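Local coordinates for occlusion-derived virus envelope protein E66 (Autographa californica nucleopolyhedrovirus, PDB 3VSN), which is a chondroitin lyase of the virus envelope, essential for oral infectivity, that may digest the chondroitin sulfate barrier in the peritrophic matrix of the host midgut, at residues I576-G581 and A586-P591; R58-N63 and Y107-G112; N191-G196 and N224-P229; W362-R367 and A435-L440. One frame throughout, in Å; residues are numbered along the deposited sequence.

From the N terminus the four contacts follow in series; none nests in or crosses another. Interaction 2 comes first, closing a loop of 43 residues that includes helix 75-93 and setting strand 60-61 against helix 103-119. Interaction 3 closes a loop of 27 residues, mostly helix, and joins helix 189-205 to the end of helix 217-225, beside the catalytic residues. Both belong to the N-terminal alpha-helical region. In the later, beta-rich part, interaction 4 spans 67 residues to bring helix 359-364 to the turn between strands 426-434 and 440-449. Interaction 1, a hairpin of strands 575-579 and 584-589 with four residues between its segments, closes last; its centre lies about 23 Å from that of interaction 4.

Interaction 1 of 4, residues I576-G581 and A586-P591; sequences IYVNVG and ALFNYP
Val-578 and Phe-588 touch on one face of this strand pair. The CG2 methyl of Val-578 comes to the edge of the phenyl ring, near its plane, 4.0 Å from Phe-588 CE2. With its CG anti to the carbonyl carbon (chi1 -58°), Phe-588 turns that edge along the neighbouring strand. Ile-576 and Ala-586 flank the pair on the same face: Ile-576 CB lies 4.1 Å from Phe-588 CB, while the end of the isoleucine leads away; its side chain also touches Ile-519 and Leu-456. Val-578 and Phe-588 rest on Leu-447 and Cys-445 of strand 440-449. On the other face Leu-587 CD1 lies 4.1 Å from Tyr-577 CB and leans to within 3.4 Å of Ile-576 O, and the Tyr-577 ring meets Ala-586 O edge-on, in plane, 3.6 Å from Tyr-577 CD1. Strands 575-579 and 584-589 form an antiparallel beta hairpin inside a larger sheet, continued by backbone bonds from Tyr-577 to Phe-568 and from Leu-587 to Met-594. Ile-576 and Phe-588 make a hydrogen-bonded pair, 2.7 Å from Ile-576 N to Phe-588 O and 2.8 Å from Phe-588 N to Ile-576 O. Val-578 and Ala-586 are bonded likewise, with Tyr-577 and Leu-587 the non-hydrogen-bonded pair between. Beyond, Asn-579 OD1 accepts from Gly-581 N at 3.0 Å, an Asx turn where the first strand ends.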
loop_
_atom_site.group_PDB
_atom_site.type_symbol
_atom_site.label_atom_id
_atom_site.label_comp_id
_atom_site.label_asym_id
_atom_site.label_seq_id
_atom_site.Cartn_x
_atom_site.Cartn_y
_atom_site.Cartn_z
ATOM N N ILE A 576 -25.414 -14.798 -7.979
ATOM C CA ILE A 576 -24.968 -15.265 -6.658
ATOM C C ILE A 576 -25.415 -14.349 -5.522
ATOM O O ILE A 576 -24.960 -13.209 -5.410
ATOM C CB ILE A 576 -23.427 -15.432 -6.590
ATOM C CG1 ILE A 576 -22.900 -16.273 -7.769
ATOM C CG2 ILE A 576 -22.998 -16.015 -5.243
ATOM C CD1 ILE A 576 -23.487 -17.665 -7.878
ATOM N N TYR A 577 -26.285 -14.881 -4.667
ATOM C CA TYR A 577 -26.820 -14.156 -3.518
ATOM C C TYR A 577 -26.118 -14.605 -2.237
ATOM O O TYR A 577 -26.102 -15.798 -1.918
ATOM C CB TYR A 577 -28.347 -14.380 -3.449
ATOM C CG TYR A 577 -29.054 -14.032 -2.145
ATOM C CD1 TYR A 577 -28.693 -12.910 -1.389
ATOM C CD2 TYR A 577 -30.116 -14.812 -1.691
ATOM C CE1 TYR A 577 -29.352 -12.597 -0.207
ATOM C CE2 TYR A 577 -30.786 -14.502 -0.514
ATOM C CZ TYR A 577 -30.399 -13.398 0.224
ATOM O OH TYR A 577 -31.063 -13.091 1.389
ATOM N N VAL A 578 -25.528 -13.649 -1.517
ATOM C CA VAL A 578 -24.900 -13.926 -0.229
ATOM C C VAL A 578 -25.689 -13.248 0.886
ATOM O O VAL A 578 -25.881 -12.032 0.874
ATOM C CB VAL A 578 -23.419 -13.471 -0.179
ATOM C CG1 VAL A 578 -22.785 -13.838 1.160
ATOM C CG2 VAL A 578 -22.627 -14.090 -1.320
ATOM N N ASN A 579 -26.167 -14.048 1.831
ATOM C CA ASN A 579 -26.782 -13.518 3.038
ATOM C C ASN A 579 -25.858 -13.810 4.214
ATOM O O ASN A 579 -25.742 -14.957 4.649
ATOM C CB ASN A 579 -28.182 -14.119 3.255
ATOM C CG ASN A 579 -28.931 -13.476 4.417
ATOM O OD1 ASN A 579 -28.381 -12.654 5.156
ATOM N ND2 ASN A 579 -30.198 -13.854 4.585
ATOM N N VAL A 580 -25.190 -12.771 4.712
ATOM C CA VAL A 580 -24.249 -12.917 5.826
ATOM C C VAL A 580 -24.975 -13.362 7.096
ATOM O O VAL A 580 -24.402 -14.056 7.936
ATOM C CB VAL A 580 -23.457 -11.612 6.088
ATOM C CG1 VAL A 580 -22.476 -11.801 7.233
ATOM C CG2 VAL A 580 -22.713 -11.176 4.834
ATOM N N GLY A 581 -26.239 -12.961 7.218
ATOM C CA GLY A 581 -27.072 -13.342 8.352
ATOM C C GLY A 581 -27.022 -12.337 9.486
ATOM O O GLY A 581 -27.596 -12.572 10.547
ATOM N N ALA A 586 -25.590 -9.397 -0.161
ATOM C CA ALA A 586 -24.883 -8.995 -1.368
ATOM C C ALA A 586 -25.365 -9.801 -2.557
ATOM O O ALA A 586 -25.830 -10.934 -2.404
ATOM C CB ALA A 586 -23.376 -9.141 -1.190
ATOM N N LEU A 587 -25.258 -9.211 -3.742
ATOM C CA LEU A 587 -25.598 -9.908 -4.965
ATOM C C LEU A 587 -24.513 -9.696 -5.995
ATOM O O LEU A 587 -24.130 -8.561 -6.282
ATOM C CB LEU A 587 -26.941 -9.429 -5.525
ATOM C CG LEU A 587 -27.423 -10.207 -6.755
ATOM C CD1 LEU A 587 -27.857 -11.618 -6.372
ATOM C CD2 LEU A 587 -28.560 -9.468 -7.437
ATOM N N PHE A 588 -24.016 -10.803 -6.530
ATOM C CA PHE A 588 -23.103 -10.771 -7.651
ATOM C C PHE A 588 -23.898 -11.285 -8.839
ATOM O O PHE A 588 -24.364 -12.423 -8.831
ATOM C CB PHE A 588 -21.887 -11.670 -7.387
ATOM C CG PHE A 588 -21.108 -11.303 -6.148
ATOM C CD1 PHE A 588 -20.061 -10.386 -6.216
ATOM C CD2 PHE A 588 -21.414 -11.880 -4.915
ATOM C CE1 PHE A 588 -19.335 -10.045 -5.079
ATOM C CE2 PHE A 588 -20.693 -11.539 -3.772
ATOM C CZ PHE A 588 -19.655 -10.621 -3.858
ATOM N N ASN A 589 -24.092 -10.441 -9.841
ATOM C CA ASN A 589 -24.792 -10.861 -11.056
ATOM C C ASN A 589 -24.144 -10.186 -12.245
ATOM O O ASN A 589 -24.674 -9.223 -12.798
ATOM C CB ASN A 589 -26.292 -10.545 -10.992
ATOM C CG ASN A 589 -27.076 -11.188 -12.130
ATOM O OD1 ASN A 589 -26.698 -12.247 -12.641
ATOM N ND2 ASN A 589 -28.171 -10.552 -12.532
ATOM N N TYR A 590 -22.973 -10.695 -12.616
ATOM C CA TYR A 590 -22.138 -10.056 -13.623
ATOM C C TYR A 590 -22.955 -9.514 -14.804
ATOM O O TYR A 590 -23.722 -10.265 -15.409
ATOM C CB TYR A 590 -21.037 -11.001 -14.118
ATOM C CG TYR A 590 -19.997 -10.220 -14.861
ATOM C CD1 TYR A 590 -20.118 -9.997 -16.230
ATOM C CD2 TYR A 590 -18.940 -9.627 -14.183
ATOM C CE1 TYR A 590 -19.188 -9.234 -16.912
ATOM C CE2 TYR A 590 -18.005 -8.864 -14.852
ATOM C CZ TYR A 590 -18.133 -8.674 -16.215
ATOM O OH TYR A 590 -17.207 -7.917 -16.877
ATOM N N PRO A 591 -22.766 -8.226 -15.164
ATOM C CA PRO A 591 -21.735 -7.276 -14.719
ATOM C C PRO A 591 -22.030 -6.487 -13.436
ATOM O O PRO A 591 -21.185 -5.696 -12.996
ATOM C CB PRO A 591 -21.638 -6.312 -15.905
ATOM C CG PRO A 591 -23.030 -6.266 -16.438
ATOM C CD PRO A 591 -23.598 -7.650 -16.244
#

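Interaction 2 of 4, residues R58-N63 and Y107-G112; sequences RNWNDN and YNLING
Trp-60 and Asn-108 form a flat stack at the protein surface, joining the short strand 60-61 to helix 103-119. The contact belongs to the alpha/alpha toroid of the N-terminal alpha-helical domain, where strand 60-61 pairs with strand 65-66 in a small antiparallel sheet. The indole takes the asparagine over one face. Asn-108 CB stands over the six-membered ring, 3.4 Å from its centroid and 4° off the ring normal, a CH-pi contact. With Asn-108 CG anti to the carbonyl carbon, the side chain is carried over the indole, and rotation about the CB-CG bond sets the amide nearly flat on it, the planes only 11° apart; ND2 of Asn-108 comes to 3.5 Å from Trp-60 CD1. The backbone joins in: Asn-108 O lies 3.4 Å from Trp-60 CZ3 while accepting its helical bond from Gly-112 N. At the rim of the indole, near its plane, Leu-109 CD2 touches Trp-60 CH2 at 4.1 Å. The rings of Phe-66 and Tyr-88 also meet the indole, and Leu-85 of helix 75-93 packs against it. Just before the polar part of the contact, Asn-61 OD1 accepts from Asn-63 N in an Asx turn that bends the chain at Asp-62. One helical turn beyond Asn-108's side chain, Asn-111 ND2 donates to Asp-62 OD1 at 2.9 Å; the oxygen lies close to the amide plane, and the carboxylate is rotated 63° from it.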
loop_
_atom_site.group_PDB
_atom_site.type_symbol
_atom_site.label_atom_id
_atom_site.label_comp_id
_atom_site.label_asym_id
_atom_site.label_seq_id
_atom_site.Cartn_x
_atom_site.Cartn_y
_atom_site.Cartn_z
ATOM N N ARG A 58 25.216 3.226 18.362
ATOM C CA ARG A 58 26.560 3.022 17.830
ATOM C C ARG A 58 27.571 3.922 18.546
ATOM O O ARG A 58 27.280 5.089 18.833
ATOM C CB ARG A 58 26.578 3.279 16.320
ATOM C CG ARG A 58 27.704 2.578 15.577
ATOM C CD ARG A 58 27.754 2.979 14.112
ATOM N NE ARG A 58 26.902 2.157 13.256
ATOM C CZ ARG A 58 27.326 1.113 12.548
ATOM N NH1 ARG A 58 28.601 0.741 12.594
ATOM N NH2 ARG A 58 26.474 0.434 11.794
ATOM N N ASN A 59 28.746 3.366 18.842
ATOM C CA ASN A 59 29.817 4.090 19.531
ATOM C C ASN A 59 30.461 5.185 18.688
ATOM O O ASN A 59 30.547 5.066 17.467
ATOM C CB ASN A 59 30.895 3.118 20.022
ATOM C CG ASN A 59 30.503 2.406 21.300
ATOM O OD1 ASN A 59 30.053 3.029 22.264
ATOM N ND2 ASN A 59 30.685 1.092 21.321
ATOM N N TRP A 60 30.925 6.236 19.360
ATOM C CA TRP A 60 31.529 7.395 18.700
ATOM C C TRP A 60 33.004 7.226 18.476
ATOM O O TRP A 60 33.706 6.632 19.295
ATOM C CB TRP A 60 31.260 8.664 19.502
ATOM C CG TRP A 60 29.788 8.951 19.678
ATOM C CD1 TRP A 60 28.940 8.458 20.665
ATOM C CD2 TRP A 60 28.937 9.805 18.837
ATOM N NE1 TRP A 60 27.665 8.939 20.502
ATOM C CE2 TRP A 60 27.593 9.748 19.427
ATOM C CE3 TRP A 60 29.146 10.584 17.704
ATOM C CZ2 TRP A 60 26.524 10.447 18.886
ATOM C CZ3 TRP A 60 28.057 11.286 17.169
ATOM C CH2 TRP A 60 26.779 11.218 17.747
ATOM N N ASN A 61 33.478 7.776 17.363
ATOM C CA ASN A 61 34.859 7.636 16.923
ATOM C C ASN A 61 35.332 8.967 16.325
ATOM O O ASN A 61 34.689 9.499 15.420
ATOM C CB ASN A 61 34.934 6.496 15.896
ATOM C CG ASN A 61 36.327 6.280 15.340
ATOM O OD1 ASN A 61 36.869 7.133 14.643
ATOM N ND2 ASN A 61 36.897 5.115 15.616
ATOM N N ASP A 62 36.443 9.506 16.833
ATOM C CA ASP A 62 36.931 10.828 16.396
ATOM C C ASP A 62 37.421 10.896 14.947
ATOM O O ASP A 62 37.622 11.988 14.410
ATOM C CB ASP A 62 38.010 11.377 17.345
ATOM C CG ASP A 62 37.509 12.533 18.214
ATOM O OD1 ASP A 62 36.334 12.940 18.079
ATOM O OD2 ASP A 62 38.303 13.049 19.030
ATOM N N ASN A 63 37.608 9.737 14.320
ATOM C CA ASN A 63 38.058 9.676 12.931
ATOM C C ASN A 63 36.912 9.478 11.937
ATOM O O ASN A 63 36.814 10.201 10.941
ATOM C CB ASN A 63 39.109 8.573 12.751
ATOM C CG ASN A 63 40.387 8.845 13.525
ATOM O OD1 ASN A 63 40.815 8.028 14.339
ATOM N ND2 ASN A 63 41.001 9.996 13.275
ATOM N N TYR A 107 27.626 17.520 22.437
ATOM C CA TYR A 107 29.006 17.637 21.985
ATOM C C TYR A 107 29.302 16.665 20.847
ATOM O O TYR A 107 29.924 17.045 19.856
ATOM C CB TYR A 107 29.998 17.410 23.136
ATOM C CG TYR A 107 31.425 17.260 22.656
ATOM C CD1 TYR A 107 32.213 18.380 22.392
ATOM C CD2 TYR A 107 31.976 15.995 22.431
ATOM C CE1 TYR A 107 33.515 18.248 21.933
ATOM C CE2 TYR A 107 33.275 15.851 21.970
ATOM C CZ TYR A 107 34.039 16.980 21.725
ATOM O OH TYR A 107 35.330 16.843 21.269
ATOM N N ASN A 108 28.869 15.415 20.997
ATOM C CA ASN A 108 29.100 14.407 19.968
ATOM C C ASN A 108 28.451 14.777 18.633
ATOM O O ASN A 108 29.028 14.538 17.571
ATOM C CB ASN A 108 28.654 13.020 20.441
ATOM C CG ASN A 108 29.714 12.325 21.277
ATOM O OD1 ASN A 108 30.912 12.468 21.027
ATOM N ND2 ASN A 108 29.277 11.562 22.276
ATOM N N LEU A 109 27.268 15.384 18.701
ATOM C CA LEU A 109 26.559 15.830 17.503
ATOM C C LEU A 109 27.292 16.965 16.778
ATOM O O LEU A 109 27.538 16.868 15.575
ATOM C CB LEU A 109 25.110 16.217 17.830
ATOM C CG LEU A 109 24.153 15.071 18.195
ATOM C CD1 LEU A 109 22.802 15.615 18.636
ATOM C CD2 LEU A 109 23.987 14.078 17.047
ATOM N N ILE A 110 27.655 18.024 17.503
ATOM C CA ILE A 110 28.396 19.130 16.885
ATOM C C ILE A 110 29.779 18.675 16.386
ATOM O O ILE A 110 30.217 19.088 15.308
ATOM C CB ILE A 110 28.461 20.397 17.784
ATOM C CG1 ILE A 110 28.954 21.613 16.986
ATOM C CG2 ILE A 110 29.328 20.175 19.017
ATOM C CD1 ILE A 110 28.002 22.081 15.904
ATOM N N ASN A 111 30.436 17.802 17.153
ATOM C CA ASN A 111 31.715 17.213 16.753
ATOM C C ASN A 111 31.580 16.402 15.464
ATOM O O ASN A 111 32.431 16.489 14.577
ATOM C CB ASN A 111 32.289 16.342 17.878
ATOM C CG ASN A 111 33.673 15.800 17.560
ATOM O OD1 ASN A 111 34.569 16.543 17.148
ATOM N ND2 ASN A 111 33.859 14.497 17.761
ATOM N N GLY A 112 30.500 15.625 15.368
ATOM C CA GLY A 112 30.188 14.866 14.159
ATOM C C GLY A 112 30.020 15.752 12.940
ATOM O O GLY A 112 30.500 15.419 11.853
#

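Interaction 3 of 4, residues N191-G196 and N224-P229; sequences NSMRMG and NTIAFP
Met-193 and Ile-226 are brought together by their torsions. In Met-193, chi1 (-69°) places CG anti to the carbonyl carbon and the extended chi2 (-170°) carries SD on to the isoleucine; the bend at the next bond only turns CE. Ile-226 holds CG1 between the backbone N and the carbonyl carbon (chi1 64°), which puts CG2 anti to the carbonyl carbon, beside the backbone N, where it meets both CG and SD of Met-193. The two side chains slide past each other in opposite directions, with CG2 of Ile-226 3.7 Å from Met-193 SD. Thr-225 adds its own methyl, CG2, at 4.1 Å from Met-193 CG.

On the polar side a water spans the two segments. It donates to Ser-192 OG at 2.7 Å and is bound to Thr-225 OG1 at 2.6 Å. Each hydroxyl also has a partner in its own helix: Ser-192 OG bonds to Ala-189 O, and Thr-225 OG1 to Glu-221 O. The contact thus ties helix 189-205 to the C-terminal end of helix 217-225 in the helical lyase domain. Asn-191, an active-site residue assigned as proton acceptor, lies on the first of these helices and turns its side chain elsewhere, toward Trp-137 and Tyr-138. Met-193, by contrast, comes to about 3 Å, between nearest side-chain atoms, from Tyr-254, the proton donor, which Thr-225 touches as well. Dispersion contacts and one bridging water therefore make up the joint, and its apolar part is consistent with a second shell that helps to place the catalytic tyrosine.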
loop_
_atom_site.group_PDB
_atom_site.type_symbol
_atom_site.label_atom_id
_atom_site.label_comp_id
_atom_site.label_asym_id
_atom_site.label_seq_id
_atom_site.Cartn_x
_atom_site.Cartn_y
_atom_site.Cartn_z
ATOM N N ASN A 191 13.688 13.317 -5.175
ATOM C CA ASN A 191 14.928 13.985 -4.784
ATOM C C ASN A 191 14.692 15.443 -4.397
ATOM O O ASN A 191 15.148 15.891 -3.347
ATOM C CB ASN A 191 15.973 13.903 -5.904
ATOM C CG ASN A 191 16.449 12.483 -6.176
ATOM O OD1 ASN A 191 16.428 11.616 -5.300
ATOM N ND2 ASN A 191 16.890 12.242 -7.402
ATOM N N SER A 192 13.961 16.172 -5.239
ATOM C CA SER A 192 13.701 17.595 -5.007
ATOM C C SER A 192 12.834 17.832 -3.769
ATOM O O SER A 192 13.019 18.821 -3.061
ATOM C CB SER A 192 13.095 18.263 -6.250
ATOM O OG SER A 192 11.706 18.003 -6.378
ATOM N N MET A 193 11.903 16.919 -3.502
ATOM C CA MET A 193 11.059 17.027 -2.309
ATOM C C MET A 193 11.874 16.941 -1.016
ATOM O O MET A 193 11.591 17.655 -0.056
ATOM C CB MET A 193 9.935 15.984 -2.334
ATOM C CG MET A 193 8.898 16.252 -3.416
ATOM S SD MET A 193 7.428 15.216 -3.287
ATOM C CE MET A 193 7.961 13.756 -4.166
ATOM N N ARG A 194 12.886 16.076 -1.011
ATOM C CA ARG A 194 13.821 15.962 0.110
ATOM C C ARG A 194 14.652 17.235 0.261
ATOM O O ARG A 194 14.726 17.805 1.348
ATOM C CB ARG A 194 14.755 14.756 -0.074
ATOM C CG ARG A 194 14.065 13.397 -0.112
ATOM C CD ARG A 194 13.510 12.973 1.246
ATOM N NE ARG A 194 14.559 12.644 2.215
ATOM C CZ ARG A 194 15.197 11.477 2.272
ATOM N NH1 ARG A 194 14.908 10.510 1.411
ATOM N NH2 ARG A 194 16.130 11.275 3.192
ATOM N N MET A 195 15.247 17.678 -0.846
ATOM C CA MET A 195 16.165 18.827 -0.876
ATOM C C MET A 195 15.549 20.149 -0.426
ATOM O O MET A 195 16.206 20.950 0.239
ATOM C CB MET A 195 16.732 19.005 -2.284
ATOM C CG MET A 195 17.630 17.873 -2.747
ATOM S SD MET A 195 17.718 17.788 -4.546
ATOM C CE MET A 195 18.699 19.233 -4.943
ATOM N N GLY A 196 14.295 20.381 -0.799
ATOM C CA GLY A 196 13.636 21.653 -0.510
ATOM C C GLY A 196 13.487 21.977 0.964
ATOM O O GLY A 196 13.459 23.149 1.339
ATOM N N ASN A 224 5.065 22.796 -7.629
ATOM C CA ASN A 224 4.404 22.075 -8.706
ATOM C C ASN A 224 4.461 20.567 -8.468
ATOM O O ASN A 224 3.449 19.870 -8.594
ATOM C CB ASN A 224 5.039 22.420 -10.054
ATOM C CG ASN A 224 4.054 22.322 -11.201
ATOM O OD1 ASN A 224 4.100 21.384 -11.997
ATOM N ND2 ASN A 224 3.149 23.290 -11.287
ATOM N N THR A 225 5.647 20.077 -8.105
ATOM C CA THR A 225 5.871 18.656 -7.847
ATOM C C THR A 225 4.975 18.119 -6.719
ATOM O O THR A 225 4.461 17.000 -6.812
ATOM C CB THR A 225 7.366 18.377 -7.564
ATOM O OG1 THR A 225 8.139 18.723 -8.723
ATOM C CG2 THR A 225 7.618 16.900 -7.228
ATOM N N ILE A 226 4.772 18.923 -5.674
ATOM C CA ILE A 226 4.012 18.487 -4.491
ATOM C C ILE A 226 2.509 18.794 -4.537
ATOM O O ILE A 226 1.787 18.502 -3.576
ATOM C CB ILE A 226 4.594 19.057 -3.168
ATOM C CG1 ILE A 226 4.489 20.589 -3.137
ATOM C CG2 ILE A 226 6.023 18.570 -2.951
ATOM C CD1 ILE A 226 4.758 21.216 -1.784
ATOM N N ALA A 227 2.038 19.389 -5.631
ATOM C CA ALA A 227 0.627 19.774 -5.730
ATOM C C ALA A 227 -0.290 18.549 -5.665
ATOM O O ALA A 227 -1.327 18.579 -5.005
ATOM C CB ALA A 227 0.372 20.577 -6.995
ATOM N N PHE A 228 0.135 17.472 -6.323
ATOM C CA PHE A 228 -0.643 16.231 -6.453
ATOM C C PHE A 228 -2.093 16.468 -6.885
ATOM O O PHE A 228 -3.026 16.060 -6.188
ATOM C CB PHE A 228 -0.547 15.377 -5.179
ATOM C CG PHE A 228 0.816 14.780 -4.962
ATOM C CD1 PHE A 228 1.263 13.729 -5.756
ATOM C CD2 PHE A 228 1.663 15.280 -3.978
ATOM C CE1 PHE A 228 2.524 13.183 -5.570
ATOM C CE2 PHE A 228 2.924 14.738 -3.787
ATOM C CZ PHE A 228 3.356 13.687 -4.582
ATOM N N PRO A 229 -2.286 17.129 -8.045
ATOM C CA PRO A 229 -3.649 17.271 -8.552
ATOM C C PRO A 229 -4.162 15.899 -8.980
ATOM O O PRO A 229 -3.359 15.014 -9.279
ATOM C CB PRO A 229 -3.469 18.165 -9.782
ATOM C CG PRO A 229 -2.082 17.868 -10.258
ATOM C CD PRO A 229 -1.284 17.641 -9.003
HETATM O O HOH W 1 10.501 19.645 -8.201
#

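Interaction 4 of 4, residues W362-R367 and A435-L440; sequences WTMARR and AEMNNL
Three rings from outside the two segments border the contact of Thr-363 and Met-364 with Met-437 and Leu-440: Phe-434 packs on both Thr-363 and Leu-440, and Phe-442 and Tyr-457 pack on Met-364. None of the four touching side chains is itself flat; their meeting ends are methyls, a sulphur and a hydroxyl. Met-364 and Leu-440 meet end to end, Met-364 CE lying 3.7 Å from Leu-440 CD2 with SD nearly as close. Met-437 and Thr-363 meet the same way, Met-437 CE to Thr-363 OG1 at 3.6 Å; the hydroxyl's hydrogen bond goes to Ala-359 O in its own helix. The segment 435-440 is the connection of a beta hairpin between strands 426-434 and 440-449, closed by a type I' turn from Met-437 to Leu-440, in which Leu-440 N bonds to Met-437 O at 3.2 Å. Bending at chi3 (-69°) brings the Met-437 methyl round to helix 359-364, 4.4 Å from Met-364 CE. The side chain of Thr-363 lies about 10 Å from that of Glu-350, a residue important for activity, which makes this packing near the catalytic region and not part of it.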
loop_
_atom_site.group_PDB
_atom_site.type_symbol
_atom_site.label_atom_id
_atom_site.label_comp_id
_atom_site.label_asym_id
_atom_site.label_seq_id
_atom_site.Cartn_x
_atom_site.Cartn_y
_atom_site.Cartn_z
ATOM N N TRP A 362 -0.301 -10.312 -6.595
ATOM C CA TRP A 362 -0.882 -9.022 -6.991
ATOM C C TRP A 362 -2.271 -9.119 -7.561
ATOM O O TRP A 362 -3.028 -8.145 -7.533
ATOM C CB TRP A 362 0.012 -8.335 -8.014
ATOM C CG TRP A 362 1.268 -7.706 -7.455
ATOM C CD1 TRP A 362 1.952 -8.033 -6.283
ATOM C CD2 TRP A 362 2.052 -6.627 -8.064
ATOM N NE1 TRP A 362 3.064 -7.237 -6.127
ATOM C CE2 TRP A 362 3.183 -6.376 -7.162
ATOM C CE3 TRP A 362 1.927 -5.863 -9.220
ATOM C CZ2 TRP A 362 4.137 -5.404 -7.431
ATOM C CZ3 TRP A 362 2.898 -4.887 -9.485
ATOM C CH2 TRP A 362 3.977 -4.667 -8.612
ATOM N N THR A 363 -2.616 -10.282 -8.101
ATOM C CA THR A 363 -3.873 -10.441 -8.829
ATOM C C THR A 363 -4.916 -11.281 -8.101
ATOM O O THR A 363 -6.107 -11.192 -8.405
ATOM C CB THR A 363 -3.643 -11.067 -10.219
ATOM O OG1 THR A 363 -2.989 -12.336 -10.079
ATOM C CG2 THR A 363 -2.793 -10.143 -11.088
ATOM N N MET A 364 -4.480 -12.097 -7.146
ATOM C CA MET A 364 -5.378 -13.087 -6.556
ATOM C C MET A 364 -5.386 -13.152 -5.029
ATOM O O MET A 364 -6.040 -14.027 -4.459
ATOM C CB MET A 364 -5.097 -14.471 -7.155
ATOM C CG MET A 364 -5.531 -14.610 -8.604
ATOM S SD MET A 364 -5.134 -16.223 -9.302
ATOM C CE MET A 364 -3.403 -16.006 -9.708
ATOM N N ALA A 365 -4.674 -12.241 -4.362
ATOM C CA ALA A 365 -4.734 -12.181 -2.896
ATOM C C ALA A 365 -6.159 -11.861 -2.456
ATOM O O ALA A 365 -6.719 -10.832 -2.839
ATOM C CB ALA A 365 -3.759 -11.152 -2.340
ATOM N N ARG A 366 -6.743 -12.767 -1.677
ATOM C CA ARG A 366 -8.081 -12.601 -1.114
ATOM C C ARG A 366 -7.998 -12.989 0.353
ATOM O O ARG A 366 -8.310 -14.119 0.733
ATOM C CB ARG A 366 -9.103 -13.481 -1.851
ATOM C CG ARG A 366 -9.164 -13.276 -3.361
ATOM C CD ARG A 366 -9.747 -11.920 -3.723
ATOM N NE ARG A 366 -10.008 -11.808 -5.158
ATOM C CZ ARG A 366 -9.144 -11.320 -6.044
ATOM N NH1 ARG A 366 -7.943 -10.895 -5.659
ATOM N NH2 ARG A 366 -9.480 -11.263 -7.325
ATOM N N ARG A 367 -7.552 -12.041 1.169
ATOM C CA ARG A 367 -7.121 -12.331 2.532
ATOM C C ARG A 367 -7.519 -11.209 3.491
ATOM O O ARG A 367 -7.559 -10.030 3.115
ATOM C CB ARG A 367 -5.595 -12.555 2.549
ATOM C CG ARG A 367 -4.947 -12.657 3.924
ATOM C CD ARG A 367 -5.254 -13.961 4.655
ATOM N NE ARG A 367 -4.743 -13.900 6.025
ATOM C CZ ARG A 367 -3.504 -14.221 6.391
ATOM N NH1 ARG A 367 -2.625 -14.659 5.493
ATOM N NH2 ARG A 367 -3.139 -14.111 7.664
ATOM N N ALA A 435 -2.911 -13.100 -20.223
ATOM C CA ALA A 435 -2.173 -13.816 -21.269
ATOM C C ALA A 435 -0.870 -14.437 -20.753
ATOM O O ALA A 435 -0.547 -15.575 -21.095
ATOM C CB ALA A 435 -1.894 -12.902 -22.459
ATOM N N GLU A 436 -0.151 -13.699 -19.909
ATOM C CA GLU A 436 1.171 -14.119 -19.431
ATOM C C GLU A 436 1.129 -15.170 -18.317
ATOM O O GLU A 436 2.163 -15.726 -17.946
ATOM C CB GLU A 436 1.997 -12.903 -18.987
ATOM C CG GLU A 436 2.293 -11.888 -20.087
ATOM C CD GLU A 436 1.141 -10.931 -20.368
ATOM O OE1 GLU A 436 0.145 -10.917 -19.611
ATOM O OE2 GLU A 436 1.232 -10.181 -21.358
ATOM N N MET A 437 -0.058 -15.433 -17.777
ATOM C CA MET A 437 -0.224 -16.507 -16.798
ATOM C C MET A 437 -0.997 -17.672 -17.408
ATOM O O MET A 437 -1.949 -18.184 -16.810
ATOM C CB MET A 437 -0.889 -15.997 -15.510
ATOM C CG MET A 437 0.011 -15.075 -14.694
ATOM S SD MET A 437 -0.531 -14.766 -12.997
ATOM C CE MET A 437 -1.992 -13.771 -13.278
ATOM N N ASN A 438 -0.572 -18.081 -18.607
ATOM C CA ASN A 438 -1.150 -19.236 -19.296
ATOM C C ASN A 438 -2.635 -19.036 -19.651
ATOM O O ASN A 438 -3.431 -19.982 -19.615
ATOM C CB ASN A 438 -0.937 -20.495 -18.438
ATOM C CG ASN A 438 -1.302 -21.773 -19.156
ATOM O OD1 ASN A 438 -1.087 -21.906 -20.357
ATOM N ND2 ASN A 438 -1.860 -22.728 -18.415
ATOM N N ASN A 439 -2.994 -17.798 -19.998
ATOM C CA ASN A 439 -4.387 -17.416 -20.288
ATOM C C ASN A 439 -5.363 -17.681 -19.136
ATOM O O ASN A 439 -6.553 -17.925 -19.367
ATOM C CB ASN A 439 -4.898 -18.056 -21.595
ATOM C CG ASN A 439 -4.537 -17.247 -22.833
ATOM O OD1 ASN A 439 -4.471 -17.787 -23.938
ATOM N ND2 ASN A 439 -4.318 -15.950 -22.660
ATOM N N LEU A 440 -4.854 -17.638 -17.904
ATOM C CA LEU A 440 -5.705 -17.727 -16.717
ATOM C C LEU A 440 -6.815 -16.694 -16.788
ATOM O O LEU A 440 -6.567 -15.512 -17.043
ATOM C CB LEU A 440 -4.896 -17.526 -15.428
ATOM C CG LEU A 440 -5.687 -17.456 -14.112
ATOM C CD1 LEU A 440 -6.236 -18.820 -13.706
ATOM C CD2 LEU A 440 -4.819 -16.870 -13.012
#